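Local coordinates for protein myosin-I heavy chain (PDB 5EJY) that is the MyTH4-FERM tail fragment MF1 of an actin-based class VII motor with ATPase activity that acts in early phagocytosis and adhesion, at residues 8-11 / 12-16; 61-64 / 65-69; 312-315 / 316-320. All coordinates share one frame; numbering follows the deposited sequence. Where two conformers were deposited one is given.

In the fold
The three contacts follow one another along the chain, and each is local. Contact 1 is a surface turn in the loop that leads into helix 16-23. Contact 2 is a turn of helix 53-70 in the MyTH4 part. Their centres lie about 29 Å apart and their nearest atoms about 11 Å. Contact 3 is a buried turn of helix 304-322 in the central FERM lobe, across the centre of the chain from the other two. Its centre is about 56 Å from that of contact 1 and about 51 Å from that of contact 2. In contact 2, K65 hydrogen-bonds a polyethylene glycol, probably from the crystallisation liquor.

Contact 1 (8-11 / 12-16); sequences DEEI and SLYSF
Y14 lies beside E10, and the two side chains point the same way. The Y14 CB stands 4.2 Å from the E10 carbonyl O. CG is anti to Y14's own carbonyl carbon (chi1 -67°), and this turns one ring edge to the E10 oxygen. CD2 comes closest, 3.3 Å from E10 O, near the ring plane. Further out, CE2 passes 4.0 Å from E10 OE2, with ring and carboxylate planes 76° apart. At the tip, OH is 2.5 Å from water 2, and this water donates a weak bond to E10 OE2. The backbone closes the turn loosely: L13 N and Y14 N both give weak bonds to E10 O. Water 1 donates to D8 O and also pairs with S12 OG at 2.9 Å. Y14 further meets Y145 edge-to-face, while I11 packs on helix 143-155. A leucine in place of Y14 would probably leave water 2 without its hydroxyl partner and Y145 without its edge-to-face partner. E10 OE1 is held by N7 N, and OE2, besides water 2, has a long, weak ion pair with K144. E10 and Y14 are thus joined by a weak backbone bond and a water bridge, not by a direct side-chain hydrogen bond.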
loop_
_atom_site.group_PDB
_atom_site.type_symbol
_atom_site.label_atom_id
_atom_site.label_comp_id
_atom_site.label_asym_id
_atom_site.label_seq_id
_atom_site.Cartn_x
_atom_site.Cartn_y
_atom_site.Cartn_z
ATOM N N ASP A 8 2.086 26.006 21.616
ATOM C CA ASP A 8 2.619 25.971 22.974
ATOM C C ASP A 8 1.776 26.849 23.904
ATOM O O ASP A 8 1.605 26.540 25.080
ATOM C CB ASP A 8 4.087 26.430 23.018
ATOM C CG ASP A 8 5.066 25.343 22.573
ATOM O OD1 ASP A 8 4.715 24.142 22.613
ATOM O OD2 ASP A 8 6.204 25.698 22.194
ATOM N N GLU A 9 1.239 27.936 23.362
ATOM C CA GLU A 9 0.548 28.934 24.174
ATOM C C GLU A 9 -0.846 28.480 24.582
ATOM O O GLU A 9 -1.466 29.073 25.469
ATOM C CB GLU A 9 0.448 30.254 23.411
ATOM C CG GLU A 9 -0.326 30.133 22.111
ATOM C CD GLU A 9 -0.599 31.475 21.470
ATOM O OE1 GLU A 9 -0.161 32.504 22.034
ATOM O OE2 GLU A 9 -1.254 31.498 20.405
ATOM N N GLU A 10 -1.339 27.434 23.924
ATOM C CA GLU A 10 -2.666 26.898 24.210
ATOM C C GLU A 10 -2.577 25.705 25.138
ATOM O O GLU A 10 -3.596 25.185 25.579
ATOM C CB GLU A 10 -3.351 26.432 22.932
ATOM C CG GLU A 10 -3.659 27.488 21.899
ATOM C CD GLU A 10 -4.310 26.870 20.675
ATOM O OE1 GLU A 10 -3.568 26.421 19.768
ATOM O OE2 GLU A 10 -5.560 26.798 20.634
ATOM N N ILE A 11 -1.359 25.255 25.413
ATOM C CA ILE A 11 -1.162 24.106 26.287
ATOM C C ILE A 11 -1.810 24.328 27.647
ATOM O O ILE A 11 -2.381 23.409 28.231
ATOM C CB ILE A 11 0.332 23.821 26.521
ATOM C CG1 ILE A 11 0.985 23.270 25.257
ATOM C CG2 ILE A 11 0.505 22.846 27.661
ATOM C CD1 ILE A 11 2.487 23.151 25.376
ATOM N N SER A 12 -1.699 25.553 28.161
ATOM C CA SER A 12 -2.210 25.864 29.488
ATOM C C SER A 12 -3.737 25.982 29.509
ATOM O O SER A 12 -4.354 25.838 30.553
ATOM C CB SER A 12 -1.543 27.135 30.050
ATOM O OG SER A 12 -1.774 28.259 29.219
ATOM N N LEU A 13 -4.337 26.233 28.352
ATOM C CA LEU A 13 -5.789 26.369 28.254
ATOM C C LEU A 13 -6.535 25.033 28.250
ATOM O O LEU A 13 -7.709 24.964 28.622
ATOM C CB LEU A 13 -6.157 27.160 27.002
ATOM C CG LEU A 13 -5.856 28.655 27.119
ATOM C CD1 LEU A 13 -5.919 29.334 25.754
ATOM C CD2 LEU A 13 -6.834 29.293 28.107
ATOM N N TYR A 14 -5.855 23.974 27.826
ATOM C CA TYR A 14 -6.494 22.672 27.712
ATOM C C TYR A 14 -5.927 21.703 28.728
ATOM O O TYR A 14 -4.960 20.990 28.466
ATOM C CB TYR A 14 -6.352 22.130 26.285
ATOM C CG TYR A 14 -7.120 22.944 25.273
ATOM C CD1 TYR A 14 -8.449 22.661 24.999
ATOM C CD2 TYR A 14 -6.522 24.000 24.603
ATOM C CE1 TYR A 14 -9.160 23.399 24.079
ATOM C CE2 TYR A 14 -7.226 24.744 23.680
ATOM C CZ TYR A 14 -8.547 24.441 23.425
ATOM O OH TYR A 14 -9.264 25.171 22.511
ATOM N N SER A 15 -6.536 21.690 29.903
ATOM C CA SER A 15 -6.071 20.846 30.983
ATOM C C SER A 15 -6.971 19.630 31.120
ATOM O O SER A 15 -8.182 19.779 31.255
ATOM C CB SER A 15 -6.078 21.629 32.297
ATOM O OG SER A 15 -5.838 20.753 33.380
ATOM N N PHE A 16 -6.380 18.437 31.100
ATOM C CA PHE A 16 -7.158 17.204 31.218
ATOM C C PHE A 16 -7.977 17.170 32.505
ATOM O O PHE A 16 -9.008 16.510 32.567
ATOM C CB PHE A 16 -6.257 15.966 31.148
ATOM C CG PHE A 16 -7.023 14.668 31.032
ATOM C CD1 PHE A 16 -7.763 14.381 29.890
ATOM C CD2 PHE A 16 -7.006 13.741 32.062
ATOM C CE1 PHE A 16 -8.470 13.203 29.778
ATOM C CE2 PHE A 16 -7.702 12.554 31.957
ATOM C CZ PHE A 16 -8.444 12.282 30.811
HETATM O O HOH W 1 0.516 27.586 27.633
HETATM O O HOH W 2 -8.706 27.441 21.550
#

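Contact 2 (61-64 / 65-69)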
loop_
_atom_site.group_PDB
_atom_site.type_symbol
_atom_site.label_atom_id
_atom_site.label_comp_id
_atom_site.label_asym_id
_atom_site.label_seq_id
_atom_site.Cartn_x
_atom_site.Cartn_y
_atom_site.Cartn_z
ATOM N N GLU A 61 -13.319 -4.100 29.597
ATOM C CA GLU A 61 -12.417 -5.133 29.082
ATOM C C GLU A 61 -11.127 -4.521 28.526
ATOM O O GLU A 61 -10.039 -5.075 28.685
ATOM C CB GLU A 61 -13.102 -5.945 27.971
ATOM C CG GLU A 61 -14.297 -6.749 28.436
ATOM C CD GLU A 61 -15.021 -7.437 27.287
ATOM O OE1 GLU A 61 -14.752 -7.101 26.109
ATOM O OE2 GLU A 61 -15.862 -8.316 27.563
ATOM N N ILE A 62 -11.263 -3.391 27.845
ATOM C CA ILE A 62 -10.103 -2.696 27.302
ATOM C C ILE A 62 -9.126 -2.355 28.432
ATOM O O ILE A 62 -7.913 -2.530 28.306
ATOM C CB ILE A 62 -10.534 -1.423 26.532
ATOM C CG1 ILE A 62 -11.098 -1.821 25.162
ATOM C CG2 ILE A 62 -9.353 -0.431 26.421
ATOM C CD1 ILE A 62 -11.828 -0.717 24.398
ATOM N N PHE A 63 -9.659 -1.888 29.551
ATOM C CA PHE A 63 -8.794 -1.537 30.668
ATOM C C PHE A 63 -8.031 -2.751 31.171
ATOM O O PHE A 63 -6.839 -2.674 31.446
ATOM C CB PHE A 63 -9.565 -0.869 31.806
ATOM C CG PHE A 63 -8.660 -0.227 32.829
ATOM C CD1 PHE A 63 -8.123 1.028 32.605
ATOM C CD2 PHE A 63 -8.315 -0.899 33.990
ATOM C CE1 PHE A 63 -7.274 1.620 33.548
ATOM C CE2 PHE A 63 -7.475 -0.317 34.933
ATOM C CZ PHE A 63 -6.953 0.935 34.709
ATOM N N SER A 64 -8.710 -3.885 31.273
ATOM C CA SER A 64 -8.021 -5.130 31.609
ATOM C C SER A 64 -6.905 -5.458 30.613
ATOM O O SER A 64 -5.840 -5.938 31.015
ATOM C CB SER A 64 -9.007 -6.295 31.711
ATOM O OG SER A 64 -10.024 -5.993 32.652
ATOM N N LYS A 65 -7.137 -5.202 29.325
ATOM C CA LYS A 65 -6.095 -5.429 28.321
ATOM C C LYS A 65 -4.909 -4.475 28.497
ATOM O O LYS A 65 -3.753 -4.869 28.322
ATOM C CB LYS A 65 -6.643 -5.311 26.892
ATOM C CG LYS A 65 -7.819 -6.214 26.567
ATOM C CD LYS A 65 -7.494 -7.688 26.726
ATOM C CE LYS A 65 -8.663 -8.538 26.224
ATOM N NZ LYS A 65 -8.572 -9.956 26.663
ATOM N N VAL A 66 -5.202 -3.219 28.824
ATOM C CA VAL A 66 -4.158 -2.248 29.152
ATOM C C VAL A 66 -3.298 -2.758 30.315
ATOM O O VAL A 66 -2.073 -2.828 30.219
ATOM C CB VAL A 66 -4.760 -0.865 29.514
ATOM C CG1 VAL A 66 -3.672 0.091 30.027
ATOM C CG2 VAL A 66 -5.502 -0.255 28.310
ATOM N N LEU A 67 -3.947 -3.123 31.413
ATOM C CA LEU A 67 -3.227 -3.665 32.560
ATOM C C LEU A 67 -2.383 -4.864 32.151
ATOM O O LEU A 67 -1.223 -4.990 32.558
ATOM C CB LEU A 67 -4.204 -4.071 33.661
ATOM C CG LEU A 67 -4.902 -2.907 34.363
ATOM C CD1 LEU A 67 -5.929 -3.415 35.366
ATOM C CD2 LEU A 67 -3.875 -2.026 35.030
ATOM N N HIS A 68 -2.973 -5.749 31.350
ATOM C CA HIS A 68 -2.259 -6.940 30.899
ATOM C C HIS A 68 -0.989 -6.603 30.119
ATOM O O HIS A 68 0.050 -7.232 30.318
ATOM C CB HIS A 68 -3.166 -7.829 30.057
ATOM C CG HIS A 68 -2.577 -9.166 29.749
ATOM N ND1 HIS A 68 -1.806 -9.399 28.630
ATOM C CD2 HIS A 68 -2.633 -10.340 30.419
ATOM C CE1 HIS A 68 -1.420 -10.662 28.621
ATOM N NE2 HIS A 68 -1.905 -11.254 29.698
ATOM N N TYR A 69 -1.069 -5.623 29.219
ATOM C CA TYR A 69 0.102 -5.241 28.429
ATOM C C TYR A 69 1.142 -4.574 29.316
ATOM O O TYR A 69 2.339 -4.830 29.186
ATOM C CB TYR A 69 -0.269 -4.311 27.267
ATOM C CG TYR A 69 0.926 -3.892 26.436
ATOM C CD1 TYR A 69 1.591 -2.699 26.687
ATOM C CD2 TYR A 69 1.388 -4.691 25.401
ATOM C CE1 TYR A 69 2.695 -2.313 25.928
ATOM C CE2 TYR A 69 2.489 -4.318 24.643
ATOM C CZ TYR A 69 3.133 -3.136 24.904
ATOM O OH TYR A 69 4.222 -2.773 24.145
#
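K65 N to E61 O, V66 N to I62 O, L67 N to F63 O and H68 N to S64 O form four successive i to i+4 bonds. V66 N to I62 O is the shortest, at 2.8 Å. The L67 bond is the straightest, with an angle of 174° at the hydrogen. The charged ends find partners elsewhere. E61 OE2 makes a salt bridge with K57. K65 is bent at chi2 (-60°), with its CG 3.3 Å from E61 O; its ammonium makes a cation-pi contact with F90 and bonds a polyethylene glycol. E61 OE1 and K65 NZ stay 6.8 Å apart, so the two do not pair directly. On the buried side, F63 and L67 lie across each other at a slant. F63 CG is anti to the backbone N (chi1 -167°), which carries the ring along the helix towards L67. There F63 CE2 touches L67 CD1 at 3.5 Å, and F63 CD2 is 3.7 Å from L67 CD1. I62 CG2 and V66 CG2 meet more loosely, at 4.3 Å. Helix 102-112 receives I62, F63 and L67, while V66 reaches helices 81-97 and 119-133. This is an amphipathic alpha-helix, packed by its apolar side into the helical MyTH4 domain.

Contact 3 (312-315 / 316-320)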
loop_
_atom_site.group_PDB
_atom_site.type_symbol
_atom_site.label_atom_id
_atom_site.label_comp_id
_atom_site.label_asym_id
_atom_site.label_seq_id
_atom_site.Cartn_x
_atom_site.Cartn_y
_atom_site.Cartn_z
ATOM N N GLU A 312 13.786 2.125 -19.100
ATOM C CA GLU A 312 14.348 0.788 -18.851
ATOM C C GLU A 312 13.485 -0.042 -17.901
ATOM O O GLU A 312 13.267 -1.236 -18.135
ATOM C CB GLU A 312 15.778 0.880 -18.300
ATOM C CG GLU A 312 16.744 1.613 -19.213
ATOM C CD GLU A 312 17.077 0.839 -20.484
ATOM O OE1 GLU A 312 16.944 -0.407 -20.492
ATOM O OE2 GLU A 312 17.472 1.484 -21.480
ATOM N N PHE A 313 13.004 0.569 -16.816
ATOM C CA PHE A 313 12.083 -0.144 -15.934
ATOM C C PHE A 313 10.876 -0.583 -16.771
ATOM O O PHE A 313 10.420 -1.732 -16.693
ATOM C CB PHE A 313 11.616 0.747 -14.765
ATOM C CG PHE A 313 12.560 0.761 -13.568
ATOM C CD1 PHE A 313 13.262 -0.370 -13.195
ATOM C CD2 PHE A 313 12.709 1.918 -12.799
ATOM C CE1 PHE A 313 14.121 -0.348 -12.086
ATOM C CE2 PHE A 313 13.551 1.945 -11.695
ATOM C CZ PHE A 313 14.259 0.812 -11.338
ATOM N N TYR A 314 10.364 0.331 -17.582
ATOM C CA TYR A 314 9.182 0.007 -18.377
ATOM C C TYR A 314 9.389 -1.138 -19.383
ATOM O O TYR A 314 8.519 -1.998 -19.521
ATOM C CB TYR A 314 8.602 1.242 -19.076
ATOM C CG TYR A 314 7.474 0.858 -20.009
ATOM C CD1 TYR A 314 6.344 0.204 -19.521
ATOM C CD2 TYR A 314 7.553 1.103 -21.374
ATOM C CE1 TYR A 314 5.305 -0.182 -20.371
ATOM C CE2 TYR A 314 6.506 0.727 -22.237
ATOM C CZ TYR A 314 5.393 0.094 -21.726
ATOM O OH TYR A 314 4.365 -0.283 -22.579
ATOM N N TYR A 315 10.523 -1.159 -20.083
ATOM C CA TYR A 315 10.777 -2.241 -21.040
ATOM C C TYR A 315 10.691 -3.607 -20.374
ATOM O O TYR A 315 10.184 -4.553 -20.964
ATOM C CB TYR A 315 12.143 -2.107 -21.725
ATOM C CG TYR A 315 12.355 -0.815 -22.468
ATOM C CD1 TYR A 315 11.301 -0.148 -23.063
ATOM C CD2 TYR A 315 13.628 -0.244 -22.550
ATOM C CE1 TYR A 315 11.503 1.047 -23.737
ATOM C CE2 TYR A 315 13.837 0.939 -23.223
ATOM C CZ TYR A 315 12.774 1.581 -23.814
ATOM O OH TYR A 315 12.990 2.769 -24.479
ATOM N N HIS A 316 11.197 -3.722 -19.149
ATOM C CA HIS A 316 11.110 -4.992 -18.427
ATOM C C HIS A 316 9.659 -5.365 -18.169
ATOM O O HIS A 316 9.276 -6.530 -18.273
ATOM C CB HIS A 316 11.851 -4.918 -17.088
ATOM C CG HIS A 316 13.332 -4.769 -17.226
ATOM N ND1 HIS A 316 13.974 -3.558 -17.090
ATOM C CD2 HIS A 316 14.296 -5.679 -17.493
ATOM C CE1 HIS A 316 15.272 -3.727 -17.263
ATOM N NE2 HIS A 316 15.494 -5.007 -17.505
ATOM N N GLN A 317 8.869 -4.364 -17.799
ATOM C CA GLN A 317 7.440 -4.548 -17.527
ATOM C C GLN A 317 6.681 -4.994 -18.777
ATOM O O GLN A 317 5.918 -5.953 -18.737
ATOM C CB GLN A 317 6.857 -3.238 -17.003
ATOM C CG GLN A 317 5.341 -3.145 -16.983
ATOM C CD GLN A 317 4.870 -1.825 -16.393
ATOM O OE1 GLN A 317 5.539 -1.258 -15.533
ATOM N NE2 GLN A 317 3.741 -1.316 -16.875
ATOM N N LEU A 318 6.883 -4.276 -19.873
ATOM C CA LEU A 318 6.219 -4.599 -21.138
ATOM C C LEU A 318 6.612 -5.978 -21.653
ATOM O O LEU A 318 5.759 -6.749 -22.094
ATOM C CB LEU A 318 6.536 -3.535 -22.179
ATOM C CG LEU A 318 5.923 -3.709 -23.573
ATOM C CD1 LEU A 318 4.403 -3.887 -23.509
ATOM C CD2 LEU A 318 6.288 -2.493 -24.394
ATOM N N PHE A 319 7.903 -6.287 -21.606
ATOM C CA PHE A 319 8.386 -7.605 -21.990
ATOM C C PHE A 319 7.640 -8.673 -21.208
ATOM O O PHE A 319 7.139 -9.642 -21.779
ATOM C CB PHE A 319 9.886 -7.719 -21.706
ATOM C CG PHE A 319 10.483 -9.052 -22.077
ATOM C CD1 PHE A 319 11.237 -9.188 -23.235
ATOM C CD2 PHE A 319 10.306 -10.160 -21.260
ATOM C CE1 PHE A 319 11.800 -10.406 -23.571
ATOM C CE2 PHE A 319 10.858 -11.384 -21.590
ATOM C CZ PHE A 319 11.607 -11.509 -22.751
ATOM N N ASN A 320 7.570 -8.499 -19.890
ATOM C CA ASN A 320 6.879 -9.465 -19.046
ATOM C C ASN A 320 5.384 -9.550 -19.341
ATOM O O ASN A 320 4.805 -10.635 -19.313
ATOM C CB ASN A 320 7.110 -9.165 -17.566
ATOM C CG ASN A 320 8.551 -9.381 -17.157
ATOM O OD1 ASN A 320 9.253 -10.203 -17.750
ATOM N ND2 ASN A 320 9.002 -8.645 -16.143
#
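H316 turns back on E312, whose carbonyl O takes two weak bonds. H316 ND1 is 2.6 Å from E312 O, but the angle at the hydrogen is a bent 126°. H316 N reaches E312 O at 3.4 Å. With CG beside the backbone N (chi1 -67°), the imidazole comes back along the helix to this carbonyl. The next acceptors have regular helical donors. Q317 N serves F313 O, which T208 OG1 also binds. L318 N gives Y314 O a nearly straight 2.8 Å bond, and F319 N serves Y315 O. The buried polar side chains are satisfied from outside the helix turn. Y314 OH bonds N408 N, and Q317 OE1 accepts from K291 N. Q317 NE2, itself bonded elsewhere, sits near the plane of the Y314 ring, 4.0 Å from Y314 CE1, and the amide stands almost perpendicular to that ring. L318 CB lies over a face of Y314, a CH-pi contact 4.2 Å from the centroid. L318 CD2 also packs 3.4 Å from Y314 OH. Helix 304-322 thus meets helix 390-402 through Y315 and L318 and helix 331-346 through F319. Q317 ties it to the end of strand 285-291, joining the central FERM lobe to the ubiquitin-like lobe.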